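Local coordinates for alpha-l-arabinofuranosidase domain protein (Thermotoga maritima, PDB 4ATW) that probably hydrolyses terminal non-reducing alpha-L-arabinofuranosyl residues from arabinose-containing polysaccharides and oligosaccharides, as a heat-stable arabinofuranosidase, at residues 27-31 and 291-295; 53-58 and 112-116; 337-343 and 445-449; 427-433 and 459-465. One frame throughout, in Å; residues are numbered along the deposited sequence.

Contact 1. Residues 27-31 and 291-295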
loop_
_atom_site.group_PDB
_atom_site.type_symbol
_atom_site.label_atom_id
_atom_site.label_comp_id
_atom_site.label_asym_id
_atom_site.label_seq_id
_atom_site.Cartn_x
_atom_site.Cartn_y
_atom_site.Cartn_z
ATOM N N HIS A 27 -12.516 -0.856 8.289
ATOM C CA HIS A 27 -13.922 -1.197 8.497
ATOM C C HIS A 27 -14.804 -0.105 7.901
ATOM O O HIS A 27 -15.576 0.575 8.592
ATOM C CB HIS A 27 -14.246 -1.368 9.969
ATOM C CG HIS A 27 -13.793 -2.682 10.542
ATOM N ND1 HIS A 27 -14.592 -3.460 11.366
ATOM C CD2 HIS A 27 -12.600 -3.330 10.452
ATOM C CE1 HIS A 27 -13.902 -4.523 11.757
ATOM N NE2 HIS A 27 -12.692 -4.468 11.224
ATOM N N LEU A 28 -14.683 0.029 6.590
ATOM C CA LEU A 28 -15.407 1.007 5.845
ATOM C C LEU A 28 -16.324 0.364 4.795
ATOM O O LEU A 28 -15.848 -0.366 3.925
ATOM C CB LEU A 28 -14.379 1.931 5.181
ATOM C CG LEU A 28 -14.822 3.183 4.427
ATOM C CD1 LEU A 28 -13.601 3.949 4.113
ATOM C CD2 LEU A 28 -15.579 2.850 3.156
ATOM N N GLY A 29 -17.627 0.638 4.863
ATOM C CA GLY A 29 -18.536 0.086 3.867
ATOM C C GLY A 29 -18.479 -1.417 3.794
ATOM O O GLY A 29 -18.723 -2.076 4.797
ATOM N N ARG A 30 -18.157 -1.957 2.624
ATOM C CA ARG A 30 -18.076 -3.401 2.466
ATOM C C ARG A 30 -16.658 -3.970 2.384
ATOM O O ARG A 30 -16.484 -5.055 1.850
ATOM C CB ARG A 30 -18.826 -3.867 1.211
ATOM C CG ARG A 30 -20.294 -3.472 1.137
ATOM C CD ARG A 30 -21.056 -4.262 0.056
ATOM N NE ARG A 30 -20.522 -4.034 -1.291
ATOM C CZ ARG A 30 -19.865 -4.943 -2.025
ATOM N NH1 ARG A 30 -19.648 -6.176 -1.564
ATOM N NH2 ARG A 30 -19.397 -4.616 -3.225
ATOM N N CYS A 31 -15.645 -3.275 2.894
ATOM C CA CYS A 31 -14.286 -3.804 2.831
ATOM C C CYS A 31 -14.142 -5.086 3.669
ATOM O O CYS A 31 -13.558 -6.077 3.216
ATOM C CB CYS A 31 -13.302 -2.766 3.333
ATOM S SG CYS A 31 -11.650 -3.396 3.282
ATOM N N ASN A 291 -19.696 6.980 1.674
ATOM C CA ASN A 291 -19.126 6.194 2.760
ATOM C C ASN A 291 -19.126 4.675 2.517
ATOM O O ASN A 291 -19.205 3.854 3.469
ATOM C CB ASN A 291 -19.866 6.527 4.050
ATOM C CG ASN A 291 -21.319 6.173 3.987
ATOM O OD1 ASN A 291 -22.007 6.218 5.000
ATOM N ND2 ASN A 291 -21.808 5.816 2.798
ATOM N N LYS A 292 -19.034 4.336 1.220
ATOM C CA LYS A 292 -18.928 2.967 0.693
ATOM C C LYS A 292 -17.640 3.040 -0.142
ATOM O O LYS A 292 -16.877 2.070 -0.272
ATOM C CB LYS A 292 -20.118 2.608 -0.207
ATOM C CG LYS A 292 -21.185 1.737 0.459
ATOM C CD LYS A 292 -21.902 2.482 1.595
ATOM C CE LYS A 292 -22.911 1.587 2.321
ATOM N NZ LYS A 292 -22.306 0.325 2.894
ATOM N N LEU A 293 -17.417 4.225 -0.700
ATOM C CA LEU A 293 -16.235 4.499 -1.490
ATOM C C LEU A 293 -15.916 3.412 -2.488
ATOM O O LEU A 293 -14.769 2.961 -2.558
ATOM C CB LEU A 293 -15.045 4.679 -0.555
ATOM C CG LEU A 293 -14.617 6.113 -0.285
ATOM C CD1 LEU A 293 -15.811 7.057 -0.355
ATOM C CD2 LEU A 293 -13.956 6.163 1.073
ATOM N N GLU A 294 -16.901 2.980 -3.271
ATOM C CA GLU A 294 -16.609 1.920 -4.226
ATOM C C GLU A 294 -16.269 2.475 -5.620
ATOM O O GLU A 294 -17.055 2.441 -6.570
ATOM C CB GLU A 294 -17.755 0.920 -4.206
ATOM C CG GLU A 294 -17.891 0.311 -2.822
ATOM C CD GLU A 294 -18.935 -0.786 -2.730
ATOM O OE1 GLU A 294 -19.553 -1.115 -3.749
ATOM O OE2 GLU A 294 -19.143 -1.335 -1.636
ATOM N N GLU A 295 -15.048 3.003 -5.683
ATOM C CA GLU A 295 -14.452 3.621 -6.848
ATOM C C GLU A 295 -14.280 2.620 -8.002
ATOM O O GLU A 295 -13.676 1.562 -7.823
ATOM C CB GLU A 295 -13.098 4.181 -6.442
ATOM C CG GLU A 295 -12.465 5.137 -7.440
ATOM C CD GLU A 295 -12.904 6.593 -7.254
ATOM O OE1 GLU A 295 -13.550 6.863 -6.226
ATOM O OE2 GLU A 295 -12.598 7.458 -8.117
#
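This is a loop-to-loop contact, partly buried, between the segment following strand 23-24 and the one following strand 276-284. The backbones come closest where Gly29 CA lies 4.3 Å from Lys292 CA. Residues Leu28 to Cys31 form a type II' beta turn, closed by Cys31 N to Leu28 O at 3.1 Å. Gly29 occupies its second position with phi/psi of 57/-121°, and a beta carbon there would come within 3.0 Å of Lys292 CA, a clash, so the close approach depends on the missing side chain, and the positive phi suits glycine too. Strands 23-24 and 276-284 are the first and seventh of the eight parallel strands of a (beta/alpha)8 barrel, and both loops leave their C-terminal ends, the side on which glycosidases with this fold hold the active site. His27, just before the turn, hydrogen-bonds to Trp67, at the end of strand 64-67, and to Glu100 of the short strand 98-100. On the apolar side, Leu28 CD1 meets Leu293 CD2 at 3.8 Å, while Leu28 CD2 lies 3.7 Å from Lys292 O. The polar part is a salt bridge, Arg30 NE to Glu294 OE2 at 3.1 Å, whose hydrogen bond is weak at an N-H...O angle of 126°; Arg30 NH2 also bonds to Thr336 O. Glu294 centres an inverse gamma turn, with a weak Glu295 N to Leu293 O bond of 3.1 Å.

Contact 2. Residues 53-58 and 112-116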
loop_
_atom_site.group_PDB
_atom_site.type_symbol
_atom_site.label_atom_id
_atom_site.label_comp_id
_atom_site.label_asym_id
_atom_site.label_seq_id
_atom_site.Cartn_x
_atom_site.Cartn_y
_atom_site.Cartn_z
ATOM N N VAL A 53 -12.109 -14.474 -2.576
ATOM C CA VAL A 53 -11.321 -13.261 -2.280
ATOM C C VAL A 53 -9.958 -13.728 -1.722
ATOM O O VAL A 53 -8.868 -13.251 -2.099
ATOM C CB VAL A 53 -12.052 -12.370 -1.234
ATOM C CG1 VAL A 53 -11.104 -11.389 -0.619
ATOM C CG2 VAL A 53 -13.190 -11.610 -1.909
ATOM N N LEU A 54 -10.050 -14.710 -0.844
ATOM C CA LEU A 54 -8.888 -15.277 -0.227
ATOM C C LEU A 54 -7.854 -15.701 -1.265
ATOM O O LEU A 54 -6.656 -15.576 -1.023
ATOM C CB LEU A 54 -9.322 -16.453 0.638
ATOM C CG LEU A 54 -8.518 -16.740 1.895
ATOM C CD1 LEU A 54 -7.883 -15.465 2.398
ATOM C CD2 LEU A 54 -9.451 -17.313 2.948
ATOM N N GLU A 55 -8.296 -16.193 -2.423
ATOM C CA GLU A 55 -7.349 -16.619 -3.462
ATOM C C GLU A 55 -6.707 -15.424 -4.085
ATOM O O GLU A 55 -5.480 -15.304 -4.095
ATOM C CB GLU A 55 -8.028 -17.372 -4.575
ATOM C CG GLU A 55 -8.589 -18.665 -4.162
ATOM C CD GLU A 55 -9.186 -19.353 -5.336
ATOM O OE1 GLU A 55 -8.954 -18.840 -6.467
ATOM O OE2 GLU A 55 -9.877 -20.383 -5.129
ATOM N N ALA A 56 -7.554 -14.552 -4.627
ATOM C CA ALA A 56 -7.081 -13.343 -5.268
ATOM C C ALA A 56 -6.053 -12.639 -4.389
ATOM O O ALA A 56 -5.091 -12.056 -4.900
ATOM C CB ALA A 56 -8.235 -12.433 -5.547
ATOM N N VAL A 57 -6.248 -12.705 -3.068
ATOM C CA VAL A 57 -5.327 -12.054 -2.129
ATOM C C VAL A 57 -3.997 -12.795 -1.976
ATOM O O VAL A 57 -2.935 -12.175 -1.832
ATOM C CB VAL A 57 -5.995 -11.879 -0.736
ATOM C CG1 VAL A 57 -4.953 -11.494 0.326
ATOM C CG2 VAL A 57 -7.086 -10.814 -0.821
ATOM N N LYS A 58 -4.054 -14.121 -2.008
ATOM C CA LYS A 58 -2.826 -14.889 -1.865
ATOM C C LYS A 58 -2.024 -14.791 -3.165
ATOM O O LYS A 58 -0.784 -14.910 -3.179
ATOM C CB LYS A 58 -3.127 -16.355 -1.579
ATOM C CG LYS A 58 -3.985 -16.616 -0.367
ATOM C CD LYS A 58 -3.884 -18.084 0.036
ATOM C CE LYS A 58 -4.796 -18.439 1.219
ATOM N NZ LYS A 58 -4.514 -19.833 1.717
ATOM N N TYR A 112 -6.814 -13.944 9.670
ATOM C CA TYR A 112 -6.758 -13.613 8.256
ATOM C C TYR A 112 -5.327 -13.300 7.796
ATOM O O TYR A 112 -4.924 -13.645 6.670
ATOM C CB TYR A 112 -7.665 -12.428 7.944
ATOM C CG TYR A 112 -8.097 -12.341 6.484
ATOM C CD1 TYR A 112 -7.293 -11.744 5.518
ATOM C CD2 TYR A 112 -9.296 -12.889 6.077
ATOM C CE1 TYR A 112 -7.678 -11.699 4.188
ATOM C CE2 TYR A 112 -9.691 -12.855 4.760
ATOM C CZ TYR A 112 -8.886 -12.266 3.804
ATOM O OH TYR A 112 -9.320 -12.346 2.464
ATOM N N CYS A 113 -4.550 -12.653 8.651
ATOM C CA CYS A 113 -3.173 -12.345 8.271
ATOM C C CYS A 113 -2.355 -13.606 8.139
ATOM O O CYS A 113 -1.654 -13.813 7.143
ATOM C CB CYS A 113 -2.514 -11.433 9.285
ATOM S SG CYS A 113 -3.102 -9.821 9.105
ATOM N N ARG A 114 -2.443 -14.429 9.169
ATOM C CA ARG A 114 -1.744 -15.687 9.202
ATOM C C ARG A 114 -2.034 -16.439 7.879
ATOM O O ARG A 114 -1.109 -16.813 7.150
ATOM C CB ARG A 114 -2.240 -16.486 10.403
ATOM C CG ARG A 114 -1.152 -16.901 11.383
ATOM C CD ARG A 114 -0.715 -15.807 12.389
ATOM N NE ARG A 114 0.278 -14.872 11.847
ATOM C CZ ARG A 114 1.008 -14.036 12.584
ATOM N NH1 ARG A 114 0.868 -14.000 13.914
ATOM N NH2 ARG A 114 1.896 -13.253 11.975
ATOM N N GLU A 115 -3.319 -16.617 7.562
ATOM C CA GLU A 115 -3.766 -17.328 6.375
ATOM C C GLU A 115 -3.204 -16.827 5.068
ATOM O O GLU A 115 -2.956 -17.623 4.168
ATOM C CB GLU A 115 -5.285 -17.311 6.290
ATOM C CG GLU A 115 -5.840 -18.116 5.126
ATOM C CD GLU A 115 -5.758 -19.642 5.320
ATOM O OE1 GLU A 115 -5.524 -20.132 6.454
ATOM O OE2 GLU A 115 -5.948 -20.357 4.311
ATOM N N ILE A 116 -3.026 -15.514 4.930
ATOM C CA ILE A 116 -2.460 -14.982 3.691
ATOM C C ILE A 116 -0.968 -14.688 3.822
ATOM O O ILE A 116 -0.376 -14.099 2.930
ATOM C CB ILE A 116 -3.169 -13.702 3.241
ATOM C CG1 ILE A 116 -3.041 -12.629 4.307
ATOM C CG2 ILE A 116 -4.639 -13.965 2.984
ATOM C CD1 ILE A 116 -3.574 -11.264 3.829
#
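Two consecutive outer helices of the (beta/alpha)8 barrel pack here: helix 51-58 follows the first barrel strand and helix 106-116 the second. The axes of the short segments approach to 10.8 Å and cross at -57°, so the helices splay apart from a close end, where Lys58 CA is 5.6 Å from Ile116 CA. Apolar contacts dominate. Ile116 CG2 is gripped by two residues a helical turn apart, at 3.6 Å from Leu54 CD1 and 3.6 Å from Val57 CG1, and Lys58 CG touches it loosely at 4.3 Å. Leu54 CD1 also lies 3.6 Å from Tyr112 CZ, approaching the ring obliquely. From helix 51-58 the phenol oxygen meets methyl groups: Tyr112 OH is 3.4 Å from Leu54 CD1, 3.7 Å from Val53 CG1 and 4.3 Å from Val57 CG2. Phe49 meets the Tyr112 ring edge-to-face, and Val62 lies against both Val57 and Ile116, extending the buried cluster. The electrostatic interaction sits at the more exposed margin of the interface, where Glu115 also forms a salt bridge through OE1 with Arg47. Lys58, in an extended m-t-t-t conformation, reaches across the groove and places NZ 3.0 Å from Glu115 OE2 in a hydrogen-bonded salt bridge.

Contact 3. Residues 337-343 and 445-449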
loop_
_atom_site.group_PDB
_atom_site.type_symbol
_atom_site.label_atom_id
_atom_site.label_comp_id
_atom_site.label_asym_id
_atom_site.label_seq_id
_atom_site.Cartn_x
_atom_site.Cartn_y
_atom_site.Cartn_z
ATOM N N GLU A 337 -19.057 -8.941 -4.658
ATOM C CA GLU A 337 -20.493 -8.989 -4.822
ATOM C C GLU A 337 -20.923 -10.262 -4.090
ATOM O O GLU A 337 -20.123 -11.177 -3.927
ATOM C CB GLU A 337 -20.864 -9.054 -6.286
ATOM C CG GLU A 337 -22.059 -8.222 -6.594
ATOM C CD GLU A 337 -21.729 -6.757 -6.627
ATOM O OE1 GLU A 337 -20.828 -6.360 -7.400
ATOM O OE2 GLU A 337 -22.382 -5.997 -5.885
ATOM N N LYS A 338 -22.171 -10.283 -3.624
ATOM C CA LYS A 338 -22.751 -11.407 -2.895
ATOM C C LYS A 338 -22.444 -12.764 -3.523
ATOM O O LYS A 338 -22.355 -13.773 -2.816
ATOM C CB LYS A 338 -24.261 -11.218 -2.832
ATOM C CG LYS A 338 -24.790 -10.440 -4.057
ATOM C CD LYS A 338 -26.275 -10.690 -4.385
ATOM C CE LYS A 338 -26.509 -12.077 -4.960
ATOM N NZ LYS A 338 -27.947 -12.333 -5.283
ATOM N N ASP A 339 -22.264 -12.780 -4.846
ATOM C CA ASP A 339 -22.005 -14.012 -5.610
ATOM C C ASP A 339 -20.720 -14.086 -6.466
ATOM O O ASP A 339 -20.556 -15.008 -7.273
ATOM C CB ASP A 339 -23.190 -14.276 -6.537
ATOM C CG ASP A 339 -23.427 -13.141 -7.516
ATOM O OD1 ASP A 339 -22.484 -12.378 -7.785
ATOM O OD2 ASP A 339 -24.551 -13.014 -8.030
ATOM N N GLY A 340 -19.810 -13.132 -6.316
ATOM C CA GLY A 340 -18.615 -13.181 -7.128
ATOM C C GLY A 340 -17.534 -12.211 -6.741
ATOM O O GLY A 340 -17.573 -11.539 -5.711
ATOM N N LEU A 341 -16.560 -12.144 -7.623
ATOM C CA LEU A 341 -15.388 -11.316 -7.449
ATOM C C LEU A 341 -15.173 -10.687 -8.811
ATOM O O LEU A 341 -15.843 -11.052 -9.761
ATOM C CB LEU A 341 -14.185 -12.216 -7.537
ATOM C CG LEU A 341 -13.027 -11.959 -6.623
ATOM C CD1 LEU A 341 -13.541 -11.675 -5.234
ATOM C CD2 LEU A 341 -12.134 -13.188 -6.661
ATOM N N ILE A 342 -14.222 -9.760 -8.888
ATOM C CA ILE A 342 -13.820 -9.030 -10.103
ATOM C C ILE A 342 -12.556 -8.270 -9.715
ATOM O O ILE A 342 -12.496 -7.616 -8.666
ATOM C CB ILE A 342 -14.994 -8.016 -10.422
ATOM C CG1 ILE A 342 -14.613 -7.083 -11.575
ATOM C CG2 ILE A 342 -15.347 -7.197 -9.251
ATOM C CD1 ILE A 342 -13.606 -6.015 -11.270
ATOM N N LEU A 343 -11.532 -8.379 -10.554
ATOM C CA LEU A 343 -10.266 -7.725 -10.280
ATOM C C LEU A 343 -10.139 -6.464 -11.129
ATOM O O LEU A 343 -10.233 -6.525 -12.352
ATOM C CB LEU A 343 -9.128 -8.700 -10.578
ATOM C CG LEU A 343 -9.464 -10.117 -10.081
ATOM C CD1 LEU A 343 -8.269 -11.023 -10.135
ATOM C CD2 LEU A 343 -9.916 -10.043 -8.662
ATOM N N ARG A 445 -12.072 -1.795 -18.260
ATOM C CA ARG A 445 -12.215 -2.251 -16.892
ATOM C C ARG A 445 -12.852 -3.633 -16.923
ATOM O O ARG A 445 -13.548 -3.981 -17.878
ATOM C CB ARG A 445 -13.048 -1.250 -16.078
ATOM C CG ARG A 445 -14.316 -0.770 -16.755
ATOM C CD ARG A 445 -14.818 0.559 -16.171
ATOM N NE ARG A 445 -14.841 0.555 -14.707
ATOM C CZ ARG A 445 -15.521 -0.316 -13.959
ATOM N NH1 ARG A 445 -16.243 -1.274 -14.534
ATOM N NH2 ARG A 445 -15.478 -0.236 -12.632
ATOM N N ASN A 446 -12.580 -4.440 -15.902
ATOM C CA ASN A 446 -13.130 -5.795 -15.849
ATOM C C ASN A 446 -14.496 -5.800 -15.223
ATOM O O ASN A 446 -14.761 -5.023 -14.315
ATOM C CB ASN A 446 -12.216 -6.726 -15.048
ATOM C CG ASN A 446 -10.885 -6.941 -15.722
ATOM O OD1 ASN A 446 -10.058 -7.728 -15.265
ATOM N ND2 ASN A 446 -10.671 -6.240 -16.828
ATOM N N THR A 447 -15.365 -6.679 -15.710
ATOM C CA THR A 447 -16.712 -6.780 -15.167
ATOM C C THR A 447 -16.961 -8.184 -14.678
ATOM O O THR A 447 -16.067 -9.036 -14.737
ATOM C CB THR A 447 -17.765 -6.439 -16.213
ATOM O OG1 THR A 447 -17.712 -7.393 -17.291
ATOM C CG2 THR A 447 -17.505 -5.046 -16.747
ATOM N N MET A 448 -18.170 -8.420 -14.181
ATOM C CA MET A 448 -18.520 -9.741 -13.698
ATOM C C MET A 448 -18.528 -10.734 -14.884
ATOM O O MET A 448 -18.158 -11.904 -14.741
ATOM C CB MET A 448 -19.886 -9.676 -13.029
ATOM C CG MET A 448 -20.168 -10.841 -12.098
ATOM S SD MET A 448 -19.130 -10.872 -10.637
ATOM C CE MET A 448 -20.098 -9.795 -9.524
ATOM N N GLU A 449 -18.924 -10.246 -16.061
ATOM C CA GLU A 449 -18.973 -11.069 -17.279
ATOM C C GLU A 449 -17.716 -11.043 -18.153
ATOM O O GLU A 449 -17.533 -11.908 -19.014
ATOM C CB GLU A 449 -20.171 -10.664 -18.144
ATOM C CG GLU A 449 -21.474 -11.359 -17.763
ATOM C CD GLU A 449 -22.232 -11.886 -18.979
ATOM O OE1 GLU A 449 -21.682 -12.748 -19.701
ATOM O OE2 GLU A 449 -23.374 -11.437 -19.213
#
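At Glu337 the first segment enters a type I beta turn that ends at Gly340, joining strands 334-337 and 340-343 into a hairpin; Glu337 N donates to Gly340 O at 3.2 Å. Glu337 CB lies 3.4 Å from Met448 CE, and Asp339 OD1 is 3.9 Å from the same methyl. Gly340 follows, its CA 4.2 Å from Met448 SD, where an ideal beta carbon would clash at 2.9 Å from the sulfur, so the thioether needs the bare backbone. Leu341 points its side chain away, onto Val53 and Ala56 of helix 51-58, but its carbonyl O is 3.4 Å from Met448 SD. Ile342 points back toward the loop: its CD1 reaches 3.4 Å from Asn446 O and 4.1 Å from Asn446 CB. Such alternation marks an extended strand with a different partner on each face. The side-chain end of Leu343 leads away, onto Ile334 and Lys348, with its backbone beside Asn446. Because residues 445-449 belong to the loop between strands 433-438 and 455-457, the contact joins a hairpin following the last barrel strand to the C-terminal beta domain. Met448 contributes the largest buried area, 98 Å², so cohesion here comes chiefly from van der Waals packing of its thioether.

Contact 4. Residues 427-433 and 459-465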
loop_
_atom_site.group_PDB
_atom_site.type_symbol
_atom_site.label_atom_id
_atom_site.label_comp_id
_atom_site.label_asym_id
_atom_site.label_seq_id
_atom_site.Cartn_x
_atom_site.Cartn_y
_atom_site.Cartn_z
ATOM N N LEU A 427 24.818 -9.609 -21.213
ATOM C CA LEU A 427 23.744 -10.585 -21.110
ATOM C C LEU A 427 23.943 -11.794 -22.039
ATOM O O LEU A 427 23.998 -12.944 -21.573
ATOM C CB LEU A 427 22.393 -9.908 -21.396
ATOM C CG LEU A 427 21.145 -10.817 -21.486
ATOM C CD1 LEU A 427 20.782 -11.432 -20.154
ATOM C CD2 LEU A 427 19.972 -10.015 -22.004
ATOM N N GLY A 428 24.050 -11.540 -23.341
ATOM C CA GLY A 428 24.219 -12.647 -24.266
ATOM C C GLY A 428 22.867 -13.038 -24.831
ATOM O O GLY A 428 21.899 -12.331 -24.607
ATOM N N GLN A 429 22.777 -14.147 -25.553
ATOM C CA GLN A 429 21.495 -14.533 -26.124
ATOM C C GLN A 429 20.703 -15.560 -25.328
ATOM O O GLN A 429 21.043 -16.746 -25.310
ATOM C CB GLN A 429 21.675 -15.055 -27.548
ATOM C CG GLN A 429 22.036 -14.002 -28.556
ATOM C CD GLN A 429 21.827 -14.484 -29.980
ATOM O OE1 GLN A 429 22.170 -13.779 -30.937
ATOM N NE2 GLN A 429 21.253 -15.693 -30.131
ATOM N N LYS A 430 19.636 -15.095 -24.685
ATOM C CA LYS A 430 18.755 -15.967 -23.911
ATOM C C LYS A 430 17.343 -15.879 -24.498
ATOM O O LYS A 430 17.077 -15.078 -25.400
ATOM C CB LYS A 430 18.727 -15.557 -22.434
ATOM C CG LYS A 430 19.773 -14.523 -22.059
ATOM C CD LYS A 430 21.153 -15.115 -21.854
ATOM C CE LYS A 430 21.296 -15.668 -20.459
ATOM N NZ LYS A 430 22.731 -15.869 -20.146
ATOM N N LYS A 431 16.442 -16.704 -23.984
ATOM C CA LYS A 431 15.078 -16.713 -24.475
ATOM C C LYS A 431 14.142 -16.235 -23.376
ATOM O O LYS A 431 13.357 -17.014 -22.833
ATOM C CB LYS A 431 14.688 -18.125 -24.912
ATOM C CG LYS A 431 13.641 -18.174 -26.017
ATOM C CD LYS A 431 14.245 -17.775 -27.362
ATOM C CE LYS A 431 15.304 -18.774 -27.830
ATOM N NZ LYS A 431 16.134 -18.252 -28.951
ATOM N N ALA A 432 14.232 -14.951 -23.049
ATOM C CA ALA A 432 13.389 -14.359 -22.015
ATOM C C ALA A 432 11.893 -14.292 -22.388
ATOM O O ALA A 432 11.524 -14.347 -23.565
ATOM C CB ALA A 432 13.896 -12.966 -21.702
ATOM N N THR A 433 11.037 -14.167 -21.375
ATOM C CA THR A 433 9.595 -14.062 -21.582
ATOM C C THR A 433 9.083 -12.736 -20.989
ATOM O O THR A 433 9.476 -12.376 -19.888
ATOM C CB THR A 433 8.884 -15.280 -20.948
ATOM O OG1 THR A 433 7.559 -14.902 -20.550
ATOM C CG2 THR A 433 9.700 -15.845 -19.765
ATOM N N GLU A 459 4.544 -13.778 -23.386
ATOM C CA GLU A 459 4.944 -13.813 -24.777
ATOM C C GLU A 459 6.446 -14.057 -24.705
ATOM O O GLU A 459 7.126 -13.473 -23.856
ATOM C CB GLU A 459 4.653 -12.434 -25.365
ATOM C CG GLU A 459 4.902 -12.318 -26.863
ATOM C CD GLU A 459 5.842 -11.165 -27.215
ATOM O OE1 GLU A 459 7.012 -11.217 -26.774
ATOM O OE2 GLU A 459 5.419 -10.213 -27.920
ATOM N N THR A 460 6.969 -14.920 -25.573
ATOM C CA THR A 460 8.393 -15.209 -25.532
ATOM C C THR A 460 9.219 -14.331 -26.446
ATOM O O THR A 460 8.730 -13.796 -27.437
ATOM C CB THR A 460 8.660 -16.675 -25.844
ATOM O OG1 THR A 460 7.828 -17.465 -24.994
ATOM C CG2 THR A 460 10.127 -17.041 -25.557
ATOM N N ILE A 461 10.485 -14.173 -26.079
ATOM C CA ILE A 461 11.410 -13.351 -26.843
ATOM C C ILE A 461 12.841 -13.846 -26.770
ATOM O O ILE A 461 13.235 -14.569 -25.851
ATOM C CB ILE A 461 11.403 -11.880 -26.355
ATOM C CG1 ILE A 461 10.129 -11.194 -26.807
ATOM C CG2 ILE A 461 12.600 -11.109 -26.912
ATOM C CD1 ILE A 461 10.147 -9.728 -26.518
ATOM N N THR A 462 13.607 -13.451 -27.776
ATOM C CA THR A 462 15.011 -13.783 -27.839
ATOM C C THR A 462 15.620 -12.441 -27.488
ATOM O O THR A 462 15.296 -11.434 -28.128
ATOM C CB THR A 462 15.424 -14.192 -29.262
ATOM O OG1 THR A 462 14.945 -13.202 -30.188
ATOM C CG2 THR A 462 14.852 -15.576 -29.623
ATOM N N VAL A 463 16.456 -12.416 -26.454
ATOM C CA VAL A 463 17.090 -11.175 -26.034
ATOM C C VAL A 463 18.614 -11.296 -26.055
ATOM O O VAL A 463 19.152 -12.397 -25.933
ATOM C CB VAL A 463 16.636 -10.776 -24.613
ATOM C CG1 VAL A 463 15.109 -10.677 -24.555
ATOM C CG2 VAL A 463 17.154 -11.780 -23.603
ATOM N N ASP A 464 19.307 -10.169 -26.213
ATOM C CA ASP A 464 20.775 -10.155 -26.255
ATOM C C ASP A 464 21.292 -8.919 -25.516
ATOM O O ASP A 464 20.509 -8.038 -25.158
ATOM C CB ASP A 464 21.271 -10.113 -27.714
ATOM C CG ASP A 464 22.697 -10.672 -27.888
ATOM O OD1 ASP A 464 23.528 -10.556 -26.954
ATOM O OD2 ASP A 464 22.983 -11.216 -28.980
ATOM N N THR A 465 22.607 -8.866 -25.300
ATOM C CA THR A 465 23.266 -7.739 -24.628
ATOM C C THR A 465 22.731 -6.396 -25.112
ATOM O O THR A 465 22.787 -5.376 -24.425
ATOM C CB THR A 465 24.768 -7.801 -24.880
ATOM O OG1 THR A 465 25.273 -9.001 -24.264
ATOM C CG2 THR A 465 25.487 -6.529 -24.357
#
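Val463, which has the most surface covered by the other segment, 88 Å², sits in an antiparallel hydrogen-bonded pair with Lys430: Val463 N donates to Lys430 O at 2.9 Å, and Lys430 N to Val463 O at 3.0 Å. Its side chain lies between two others: CG2 is 3.7 Å from Leu427 CD2, and both methyls lie close to Ala432 CB, CG1 at 3.9 Å. All three side chains pack on Val481 of strand 475-481. Asp464 meets the other backbone through a CA-H...O contact, Asp464 CA to Gly428 O at 3.0 Å, while its OD1 accepts Thr465 N at 2.5 Å. Leu427 closes one end, where Thr465 OG1 receives Gly428 N at 3.0 Å and, weakly, Leu427 N at 3.1 Å. Toward the other end, Ile461 N to Ala432 O measures 2.7 Å. The segments thus continue, irregularly, the antiparallel pairing of strands 433-438 and 455-457 at the surface of the C-terminal beta domain. Three backbone hydrogen bonds and the Thr465 hydroxyl hold the segments together, while Leu427, Ala432 and Val463 present an apolar strip to Val481.

Contact 3 touches both contact 1 and contact 2, which do not meet, their nearest atoms being about 7 Å apart. Leu341 of contact 3 bears on contact 2, its CD1 3.3 Å from Val53 CG2, so the hairpin has a barrel helix on one face and the 445-449 loop on another. Toward contact 1, Arg30 NH1 lies a looser 4.2 Å from Glu337 N. Contact 1, between loops after two barrel strands, lies on the side where the active site is expected, though no bound ligand marks it. Contact 4 lies across the chain's centre from contact 1, about 44 Å between contact centres. Contacts 3 and 4 interlock in sequence: segment 445-449 falls between 427-433 and 459-465.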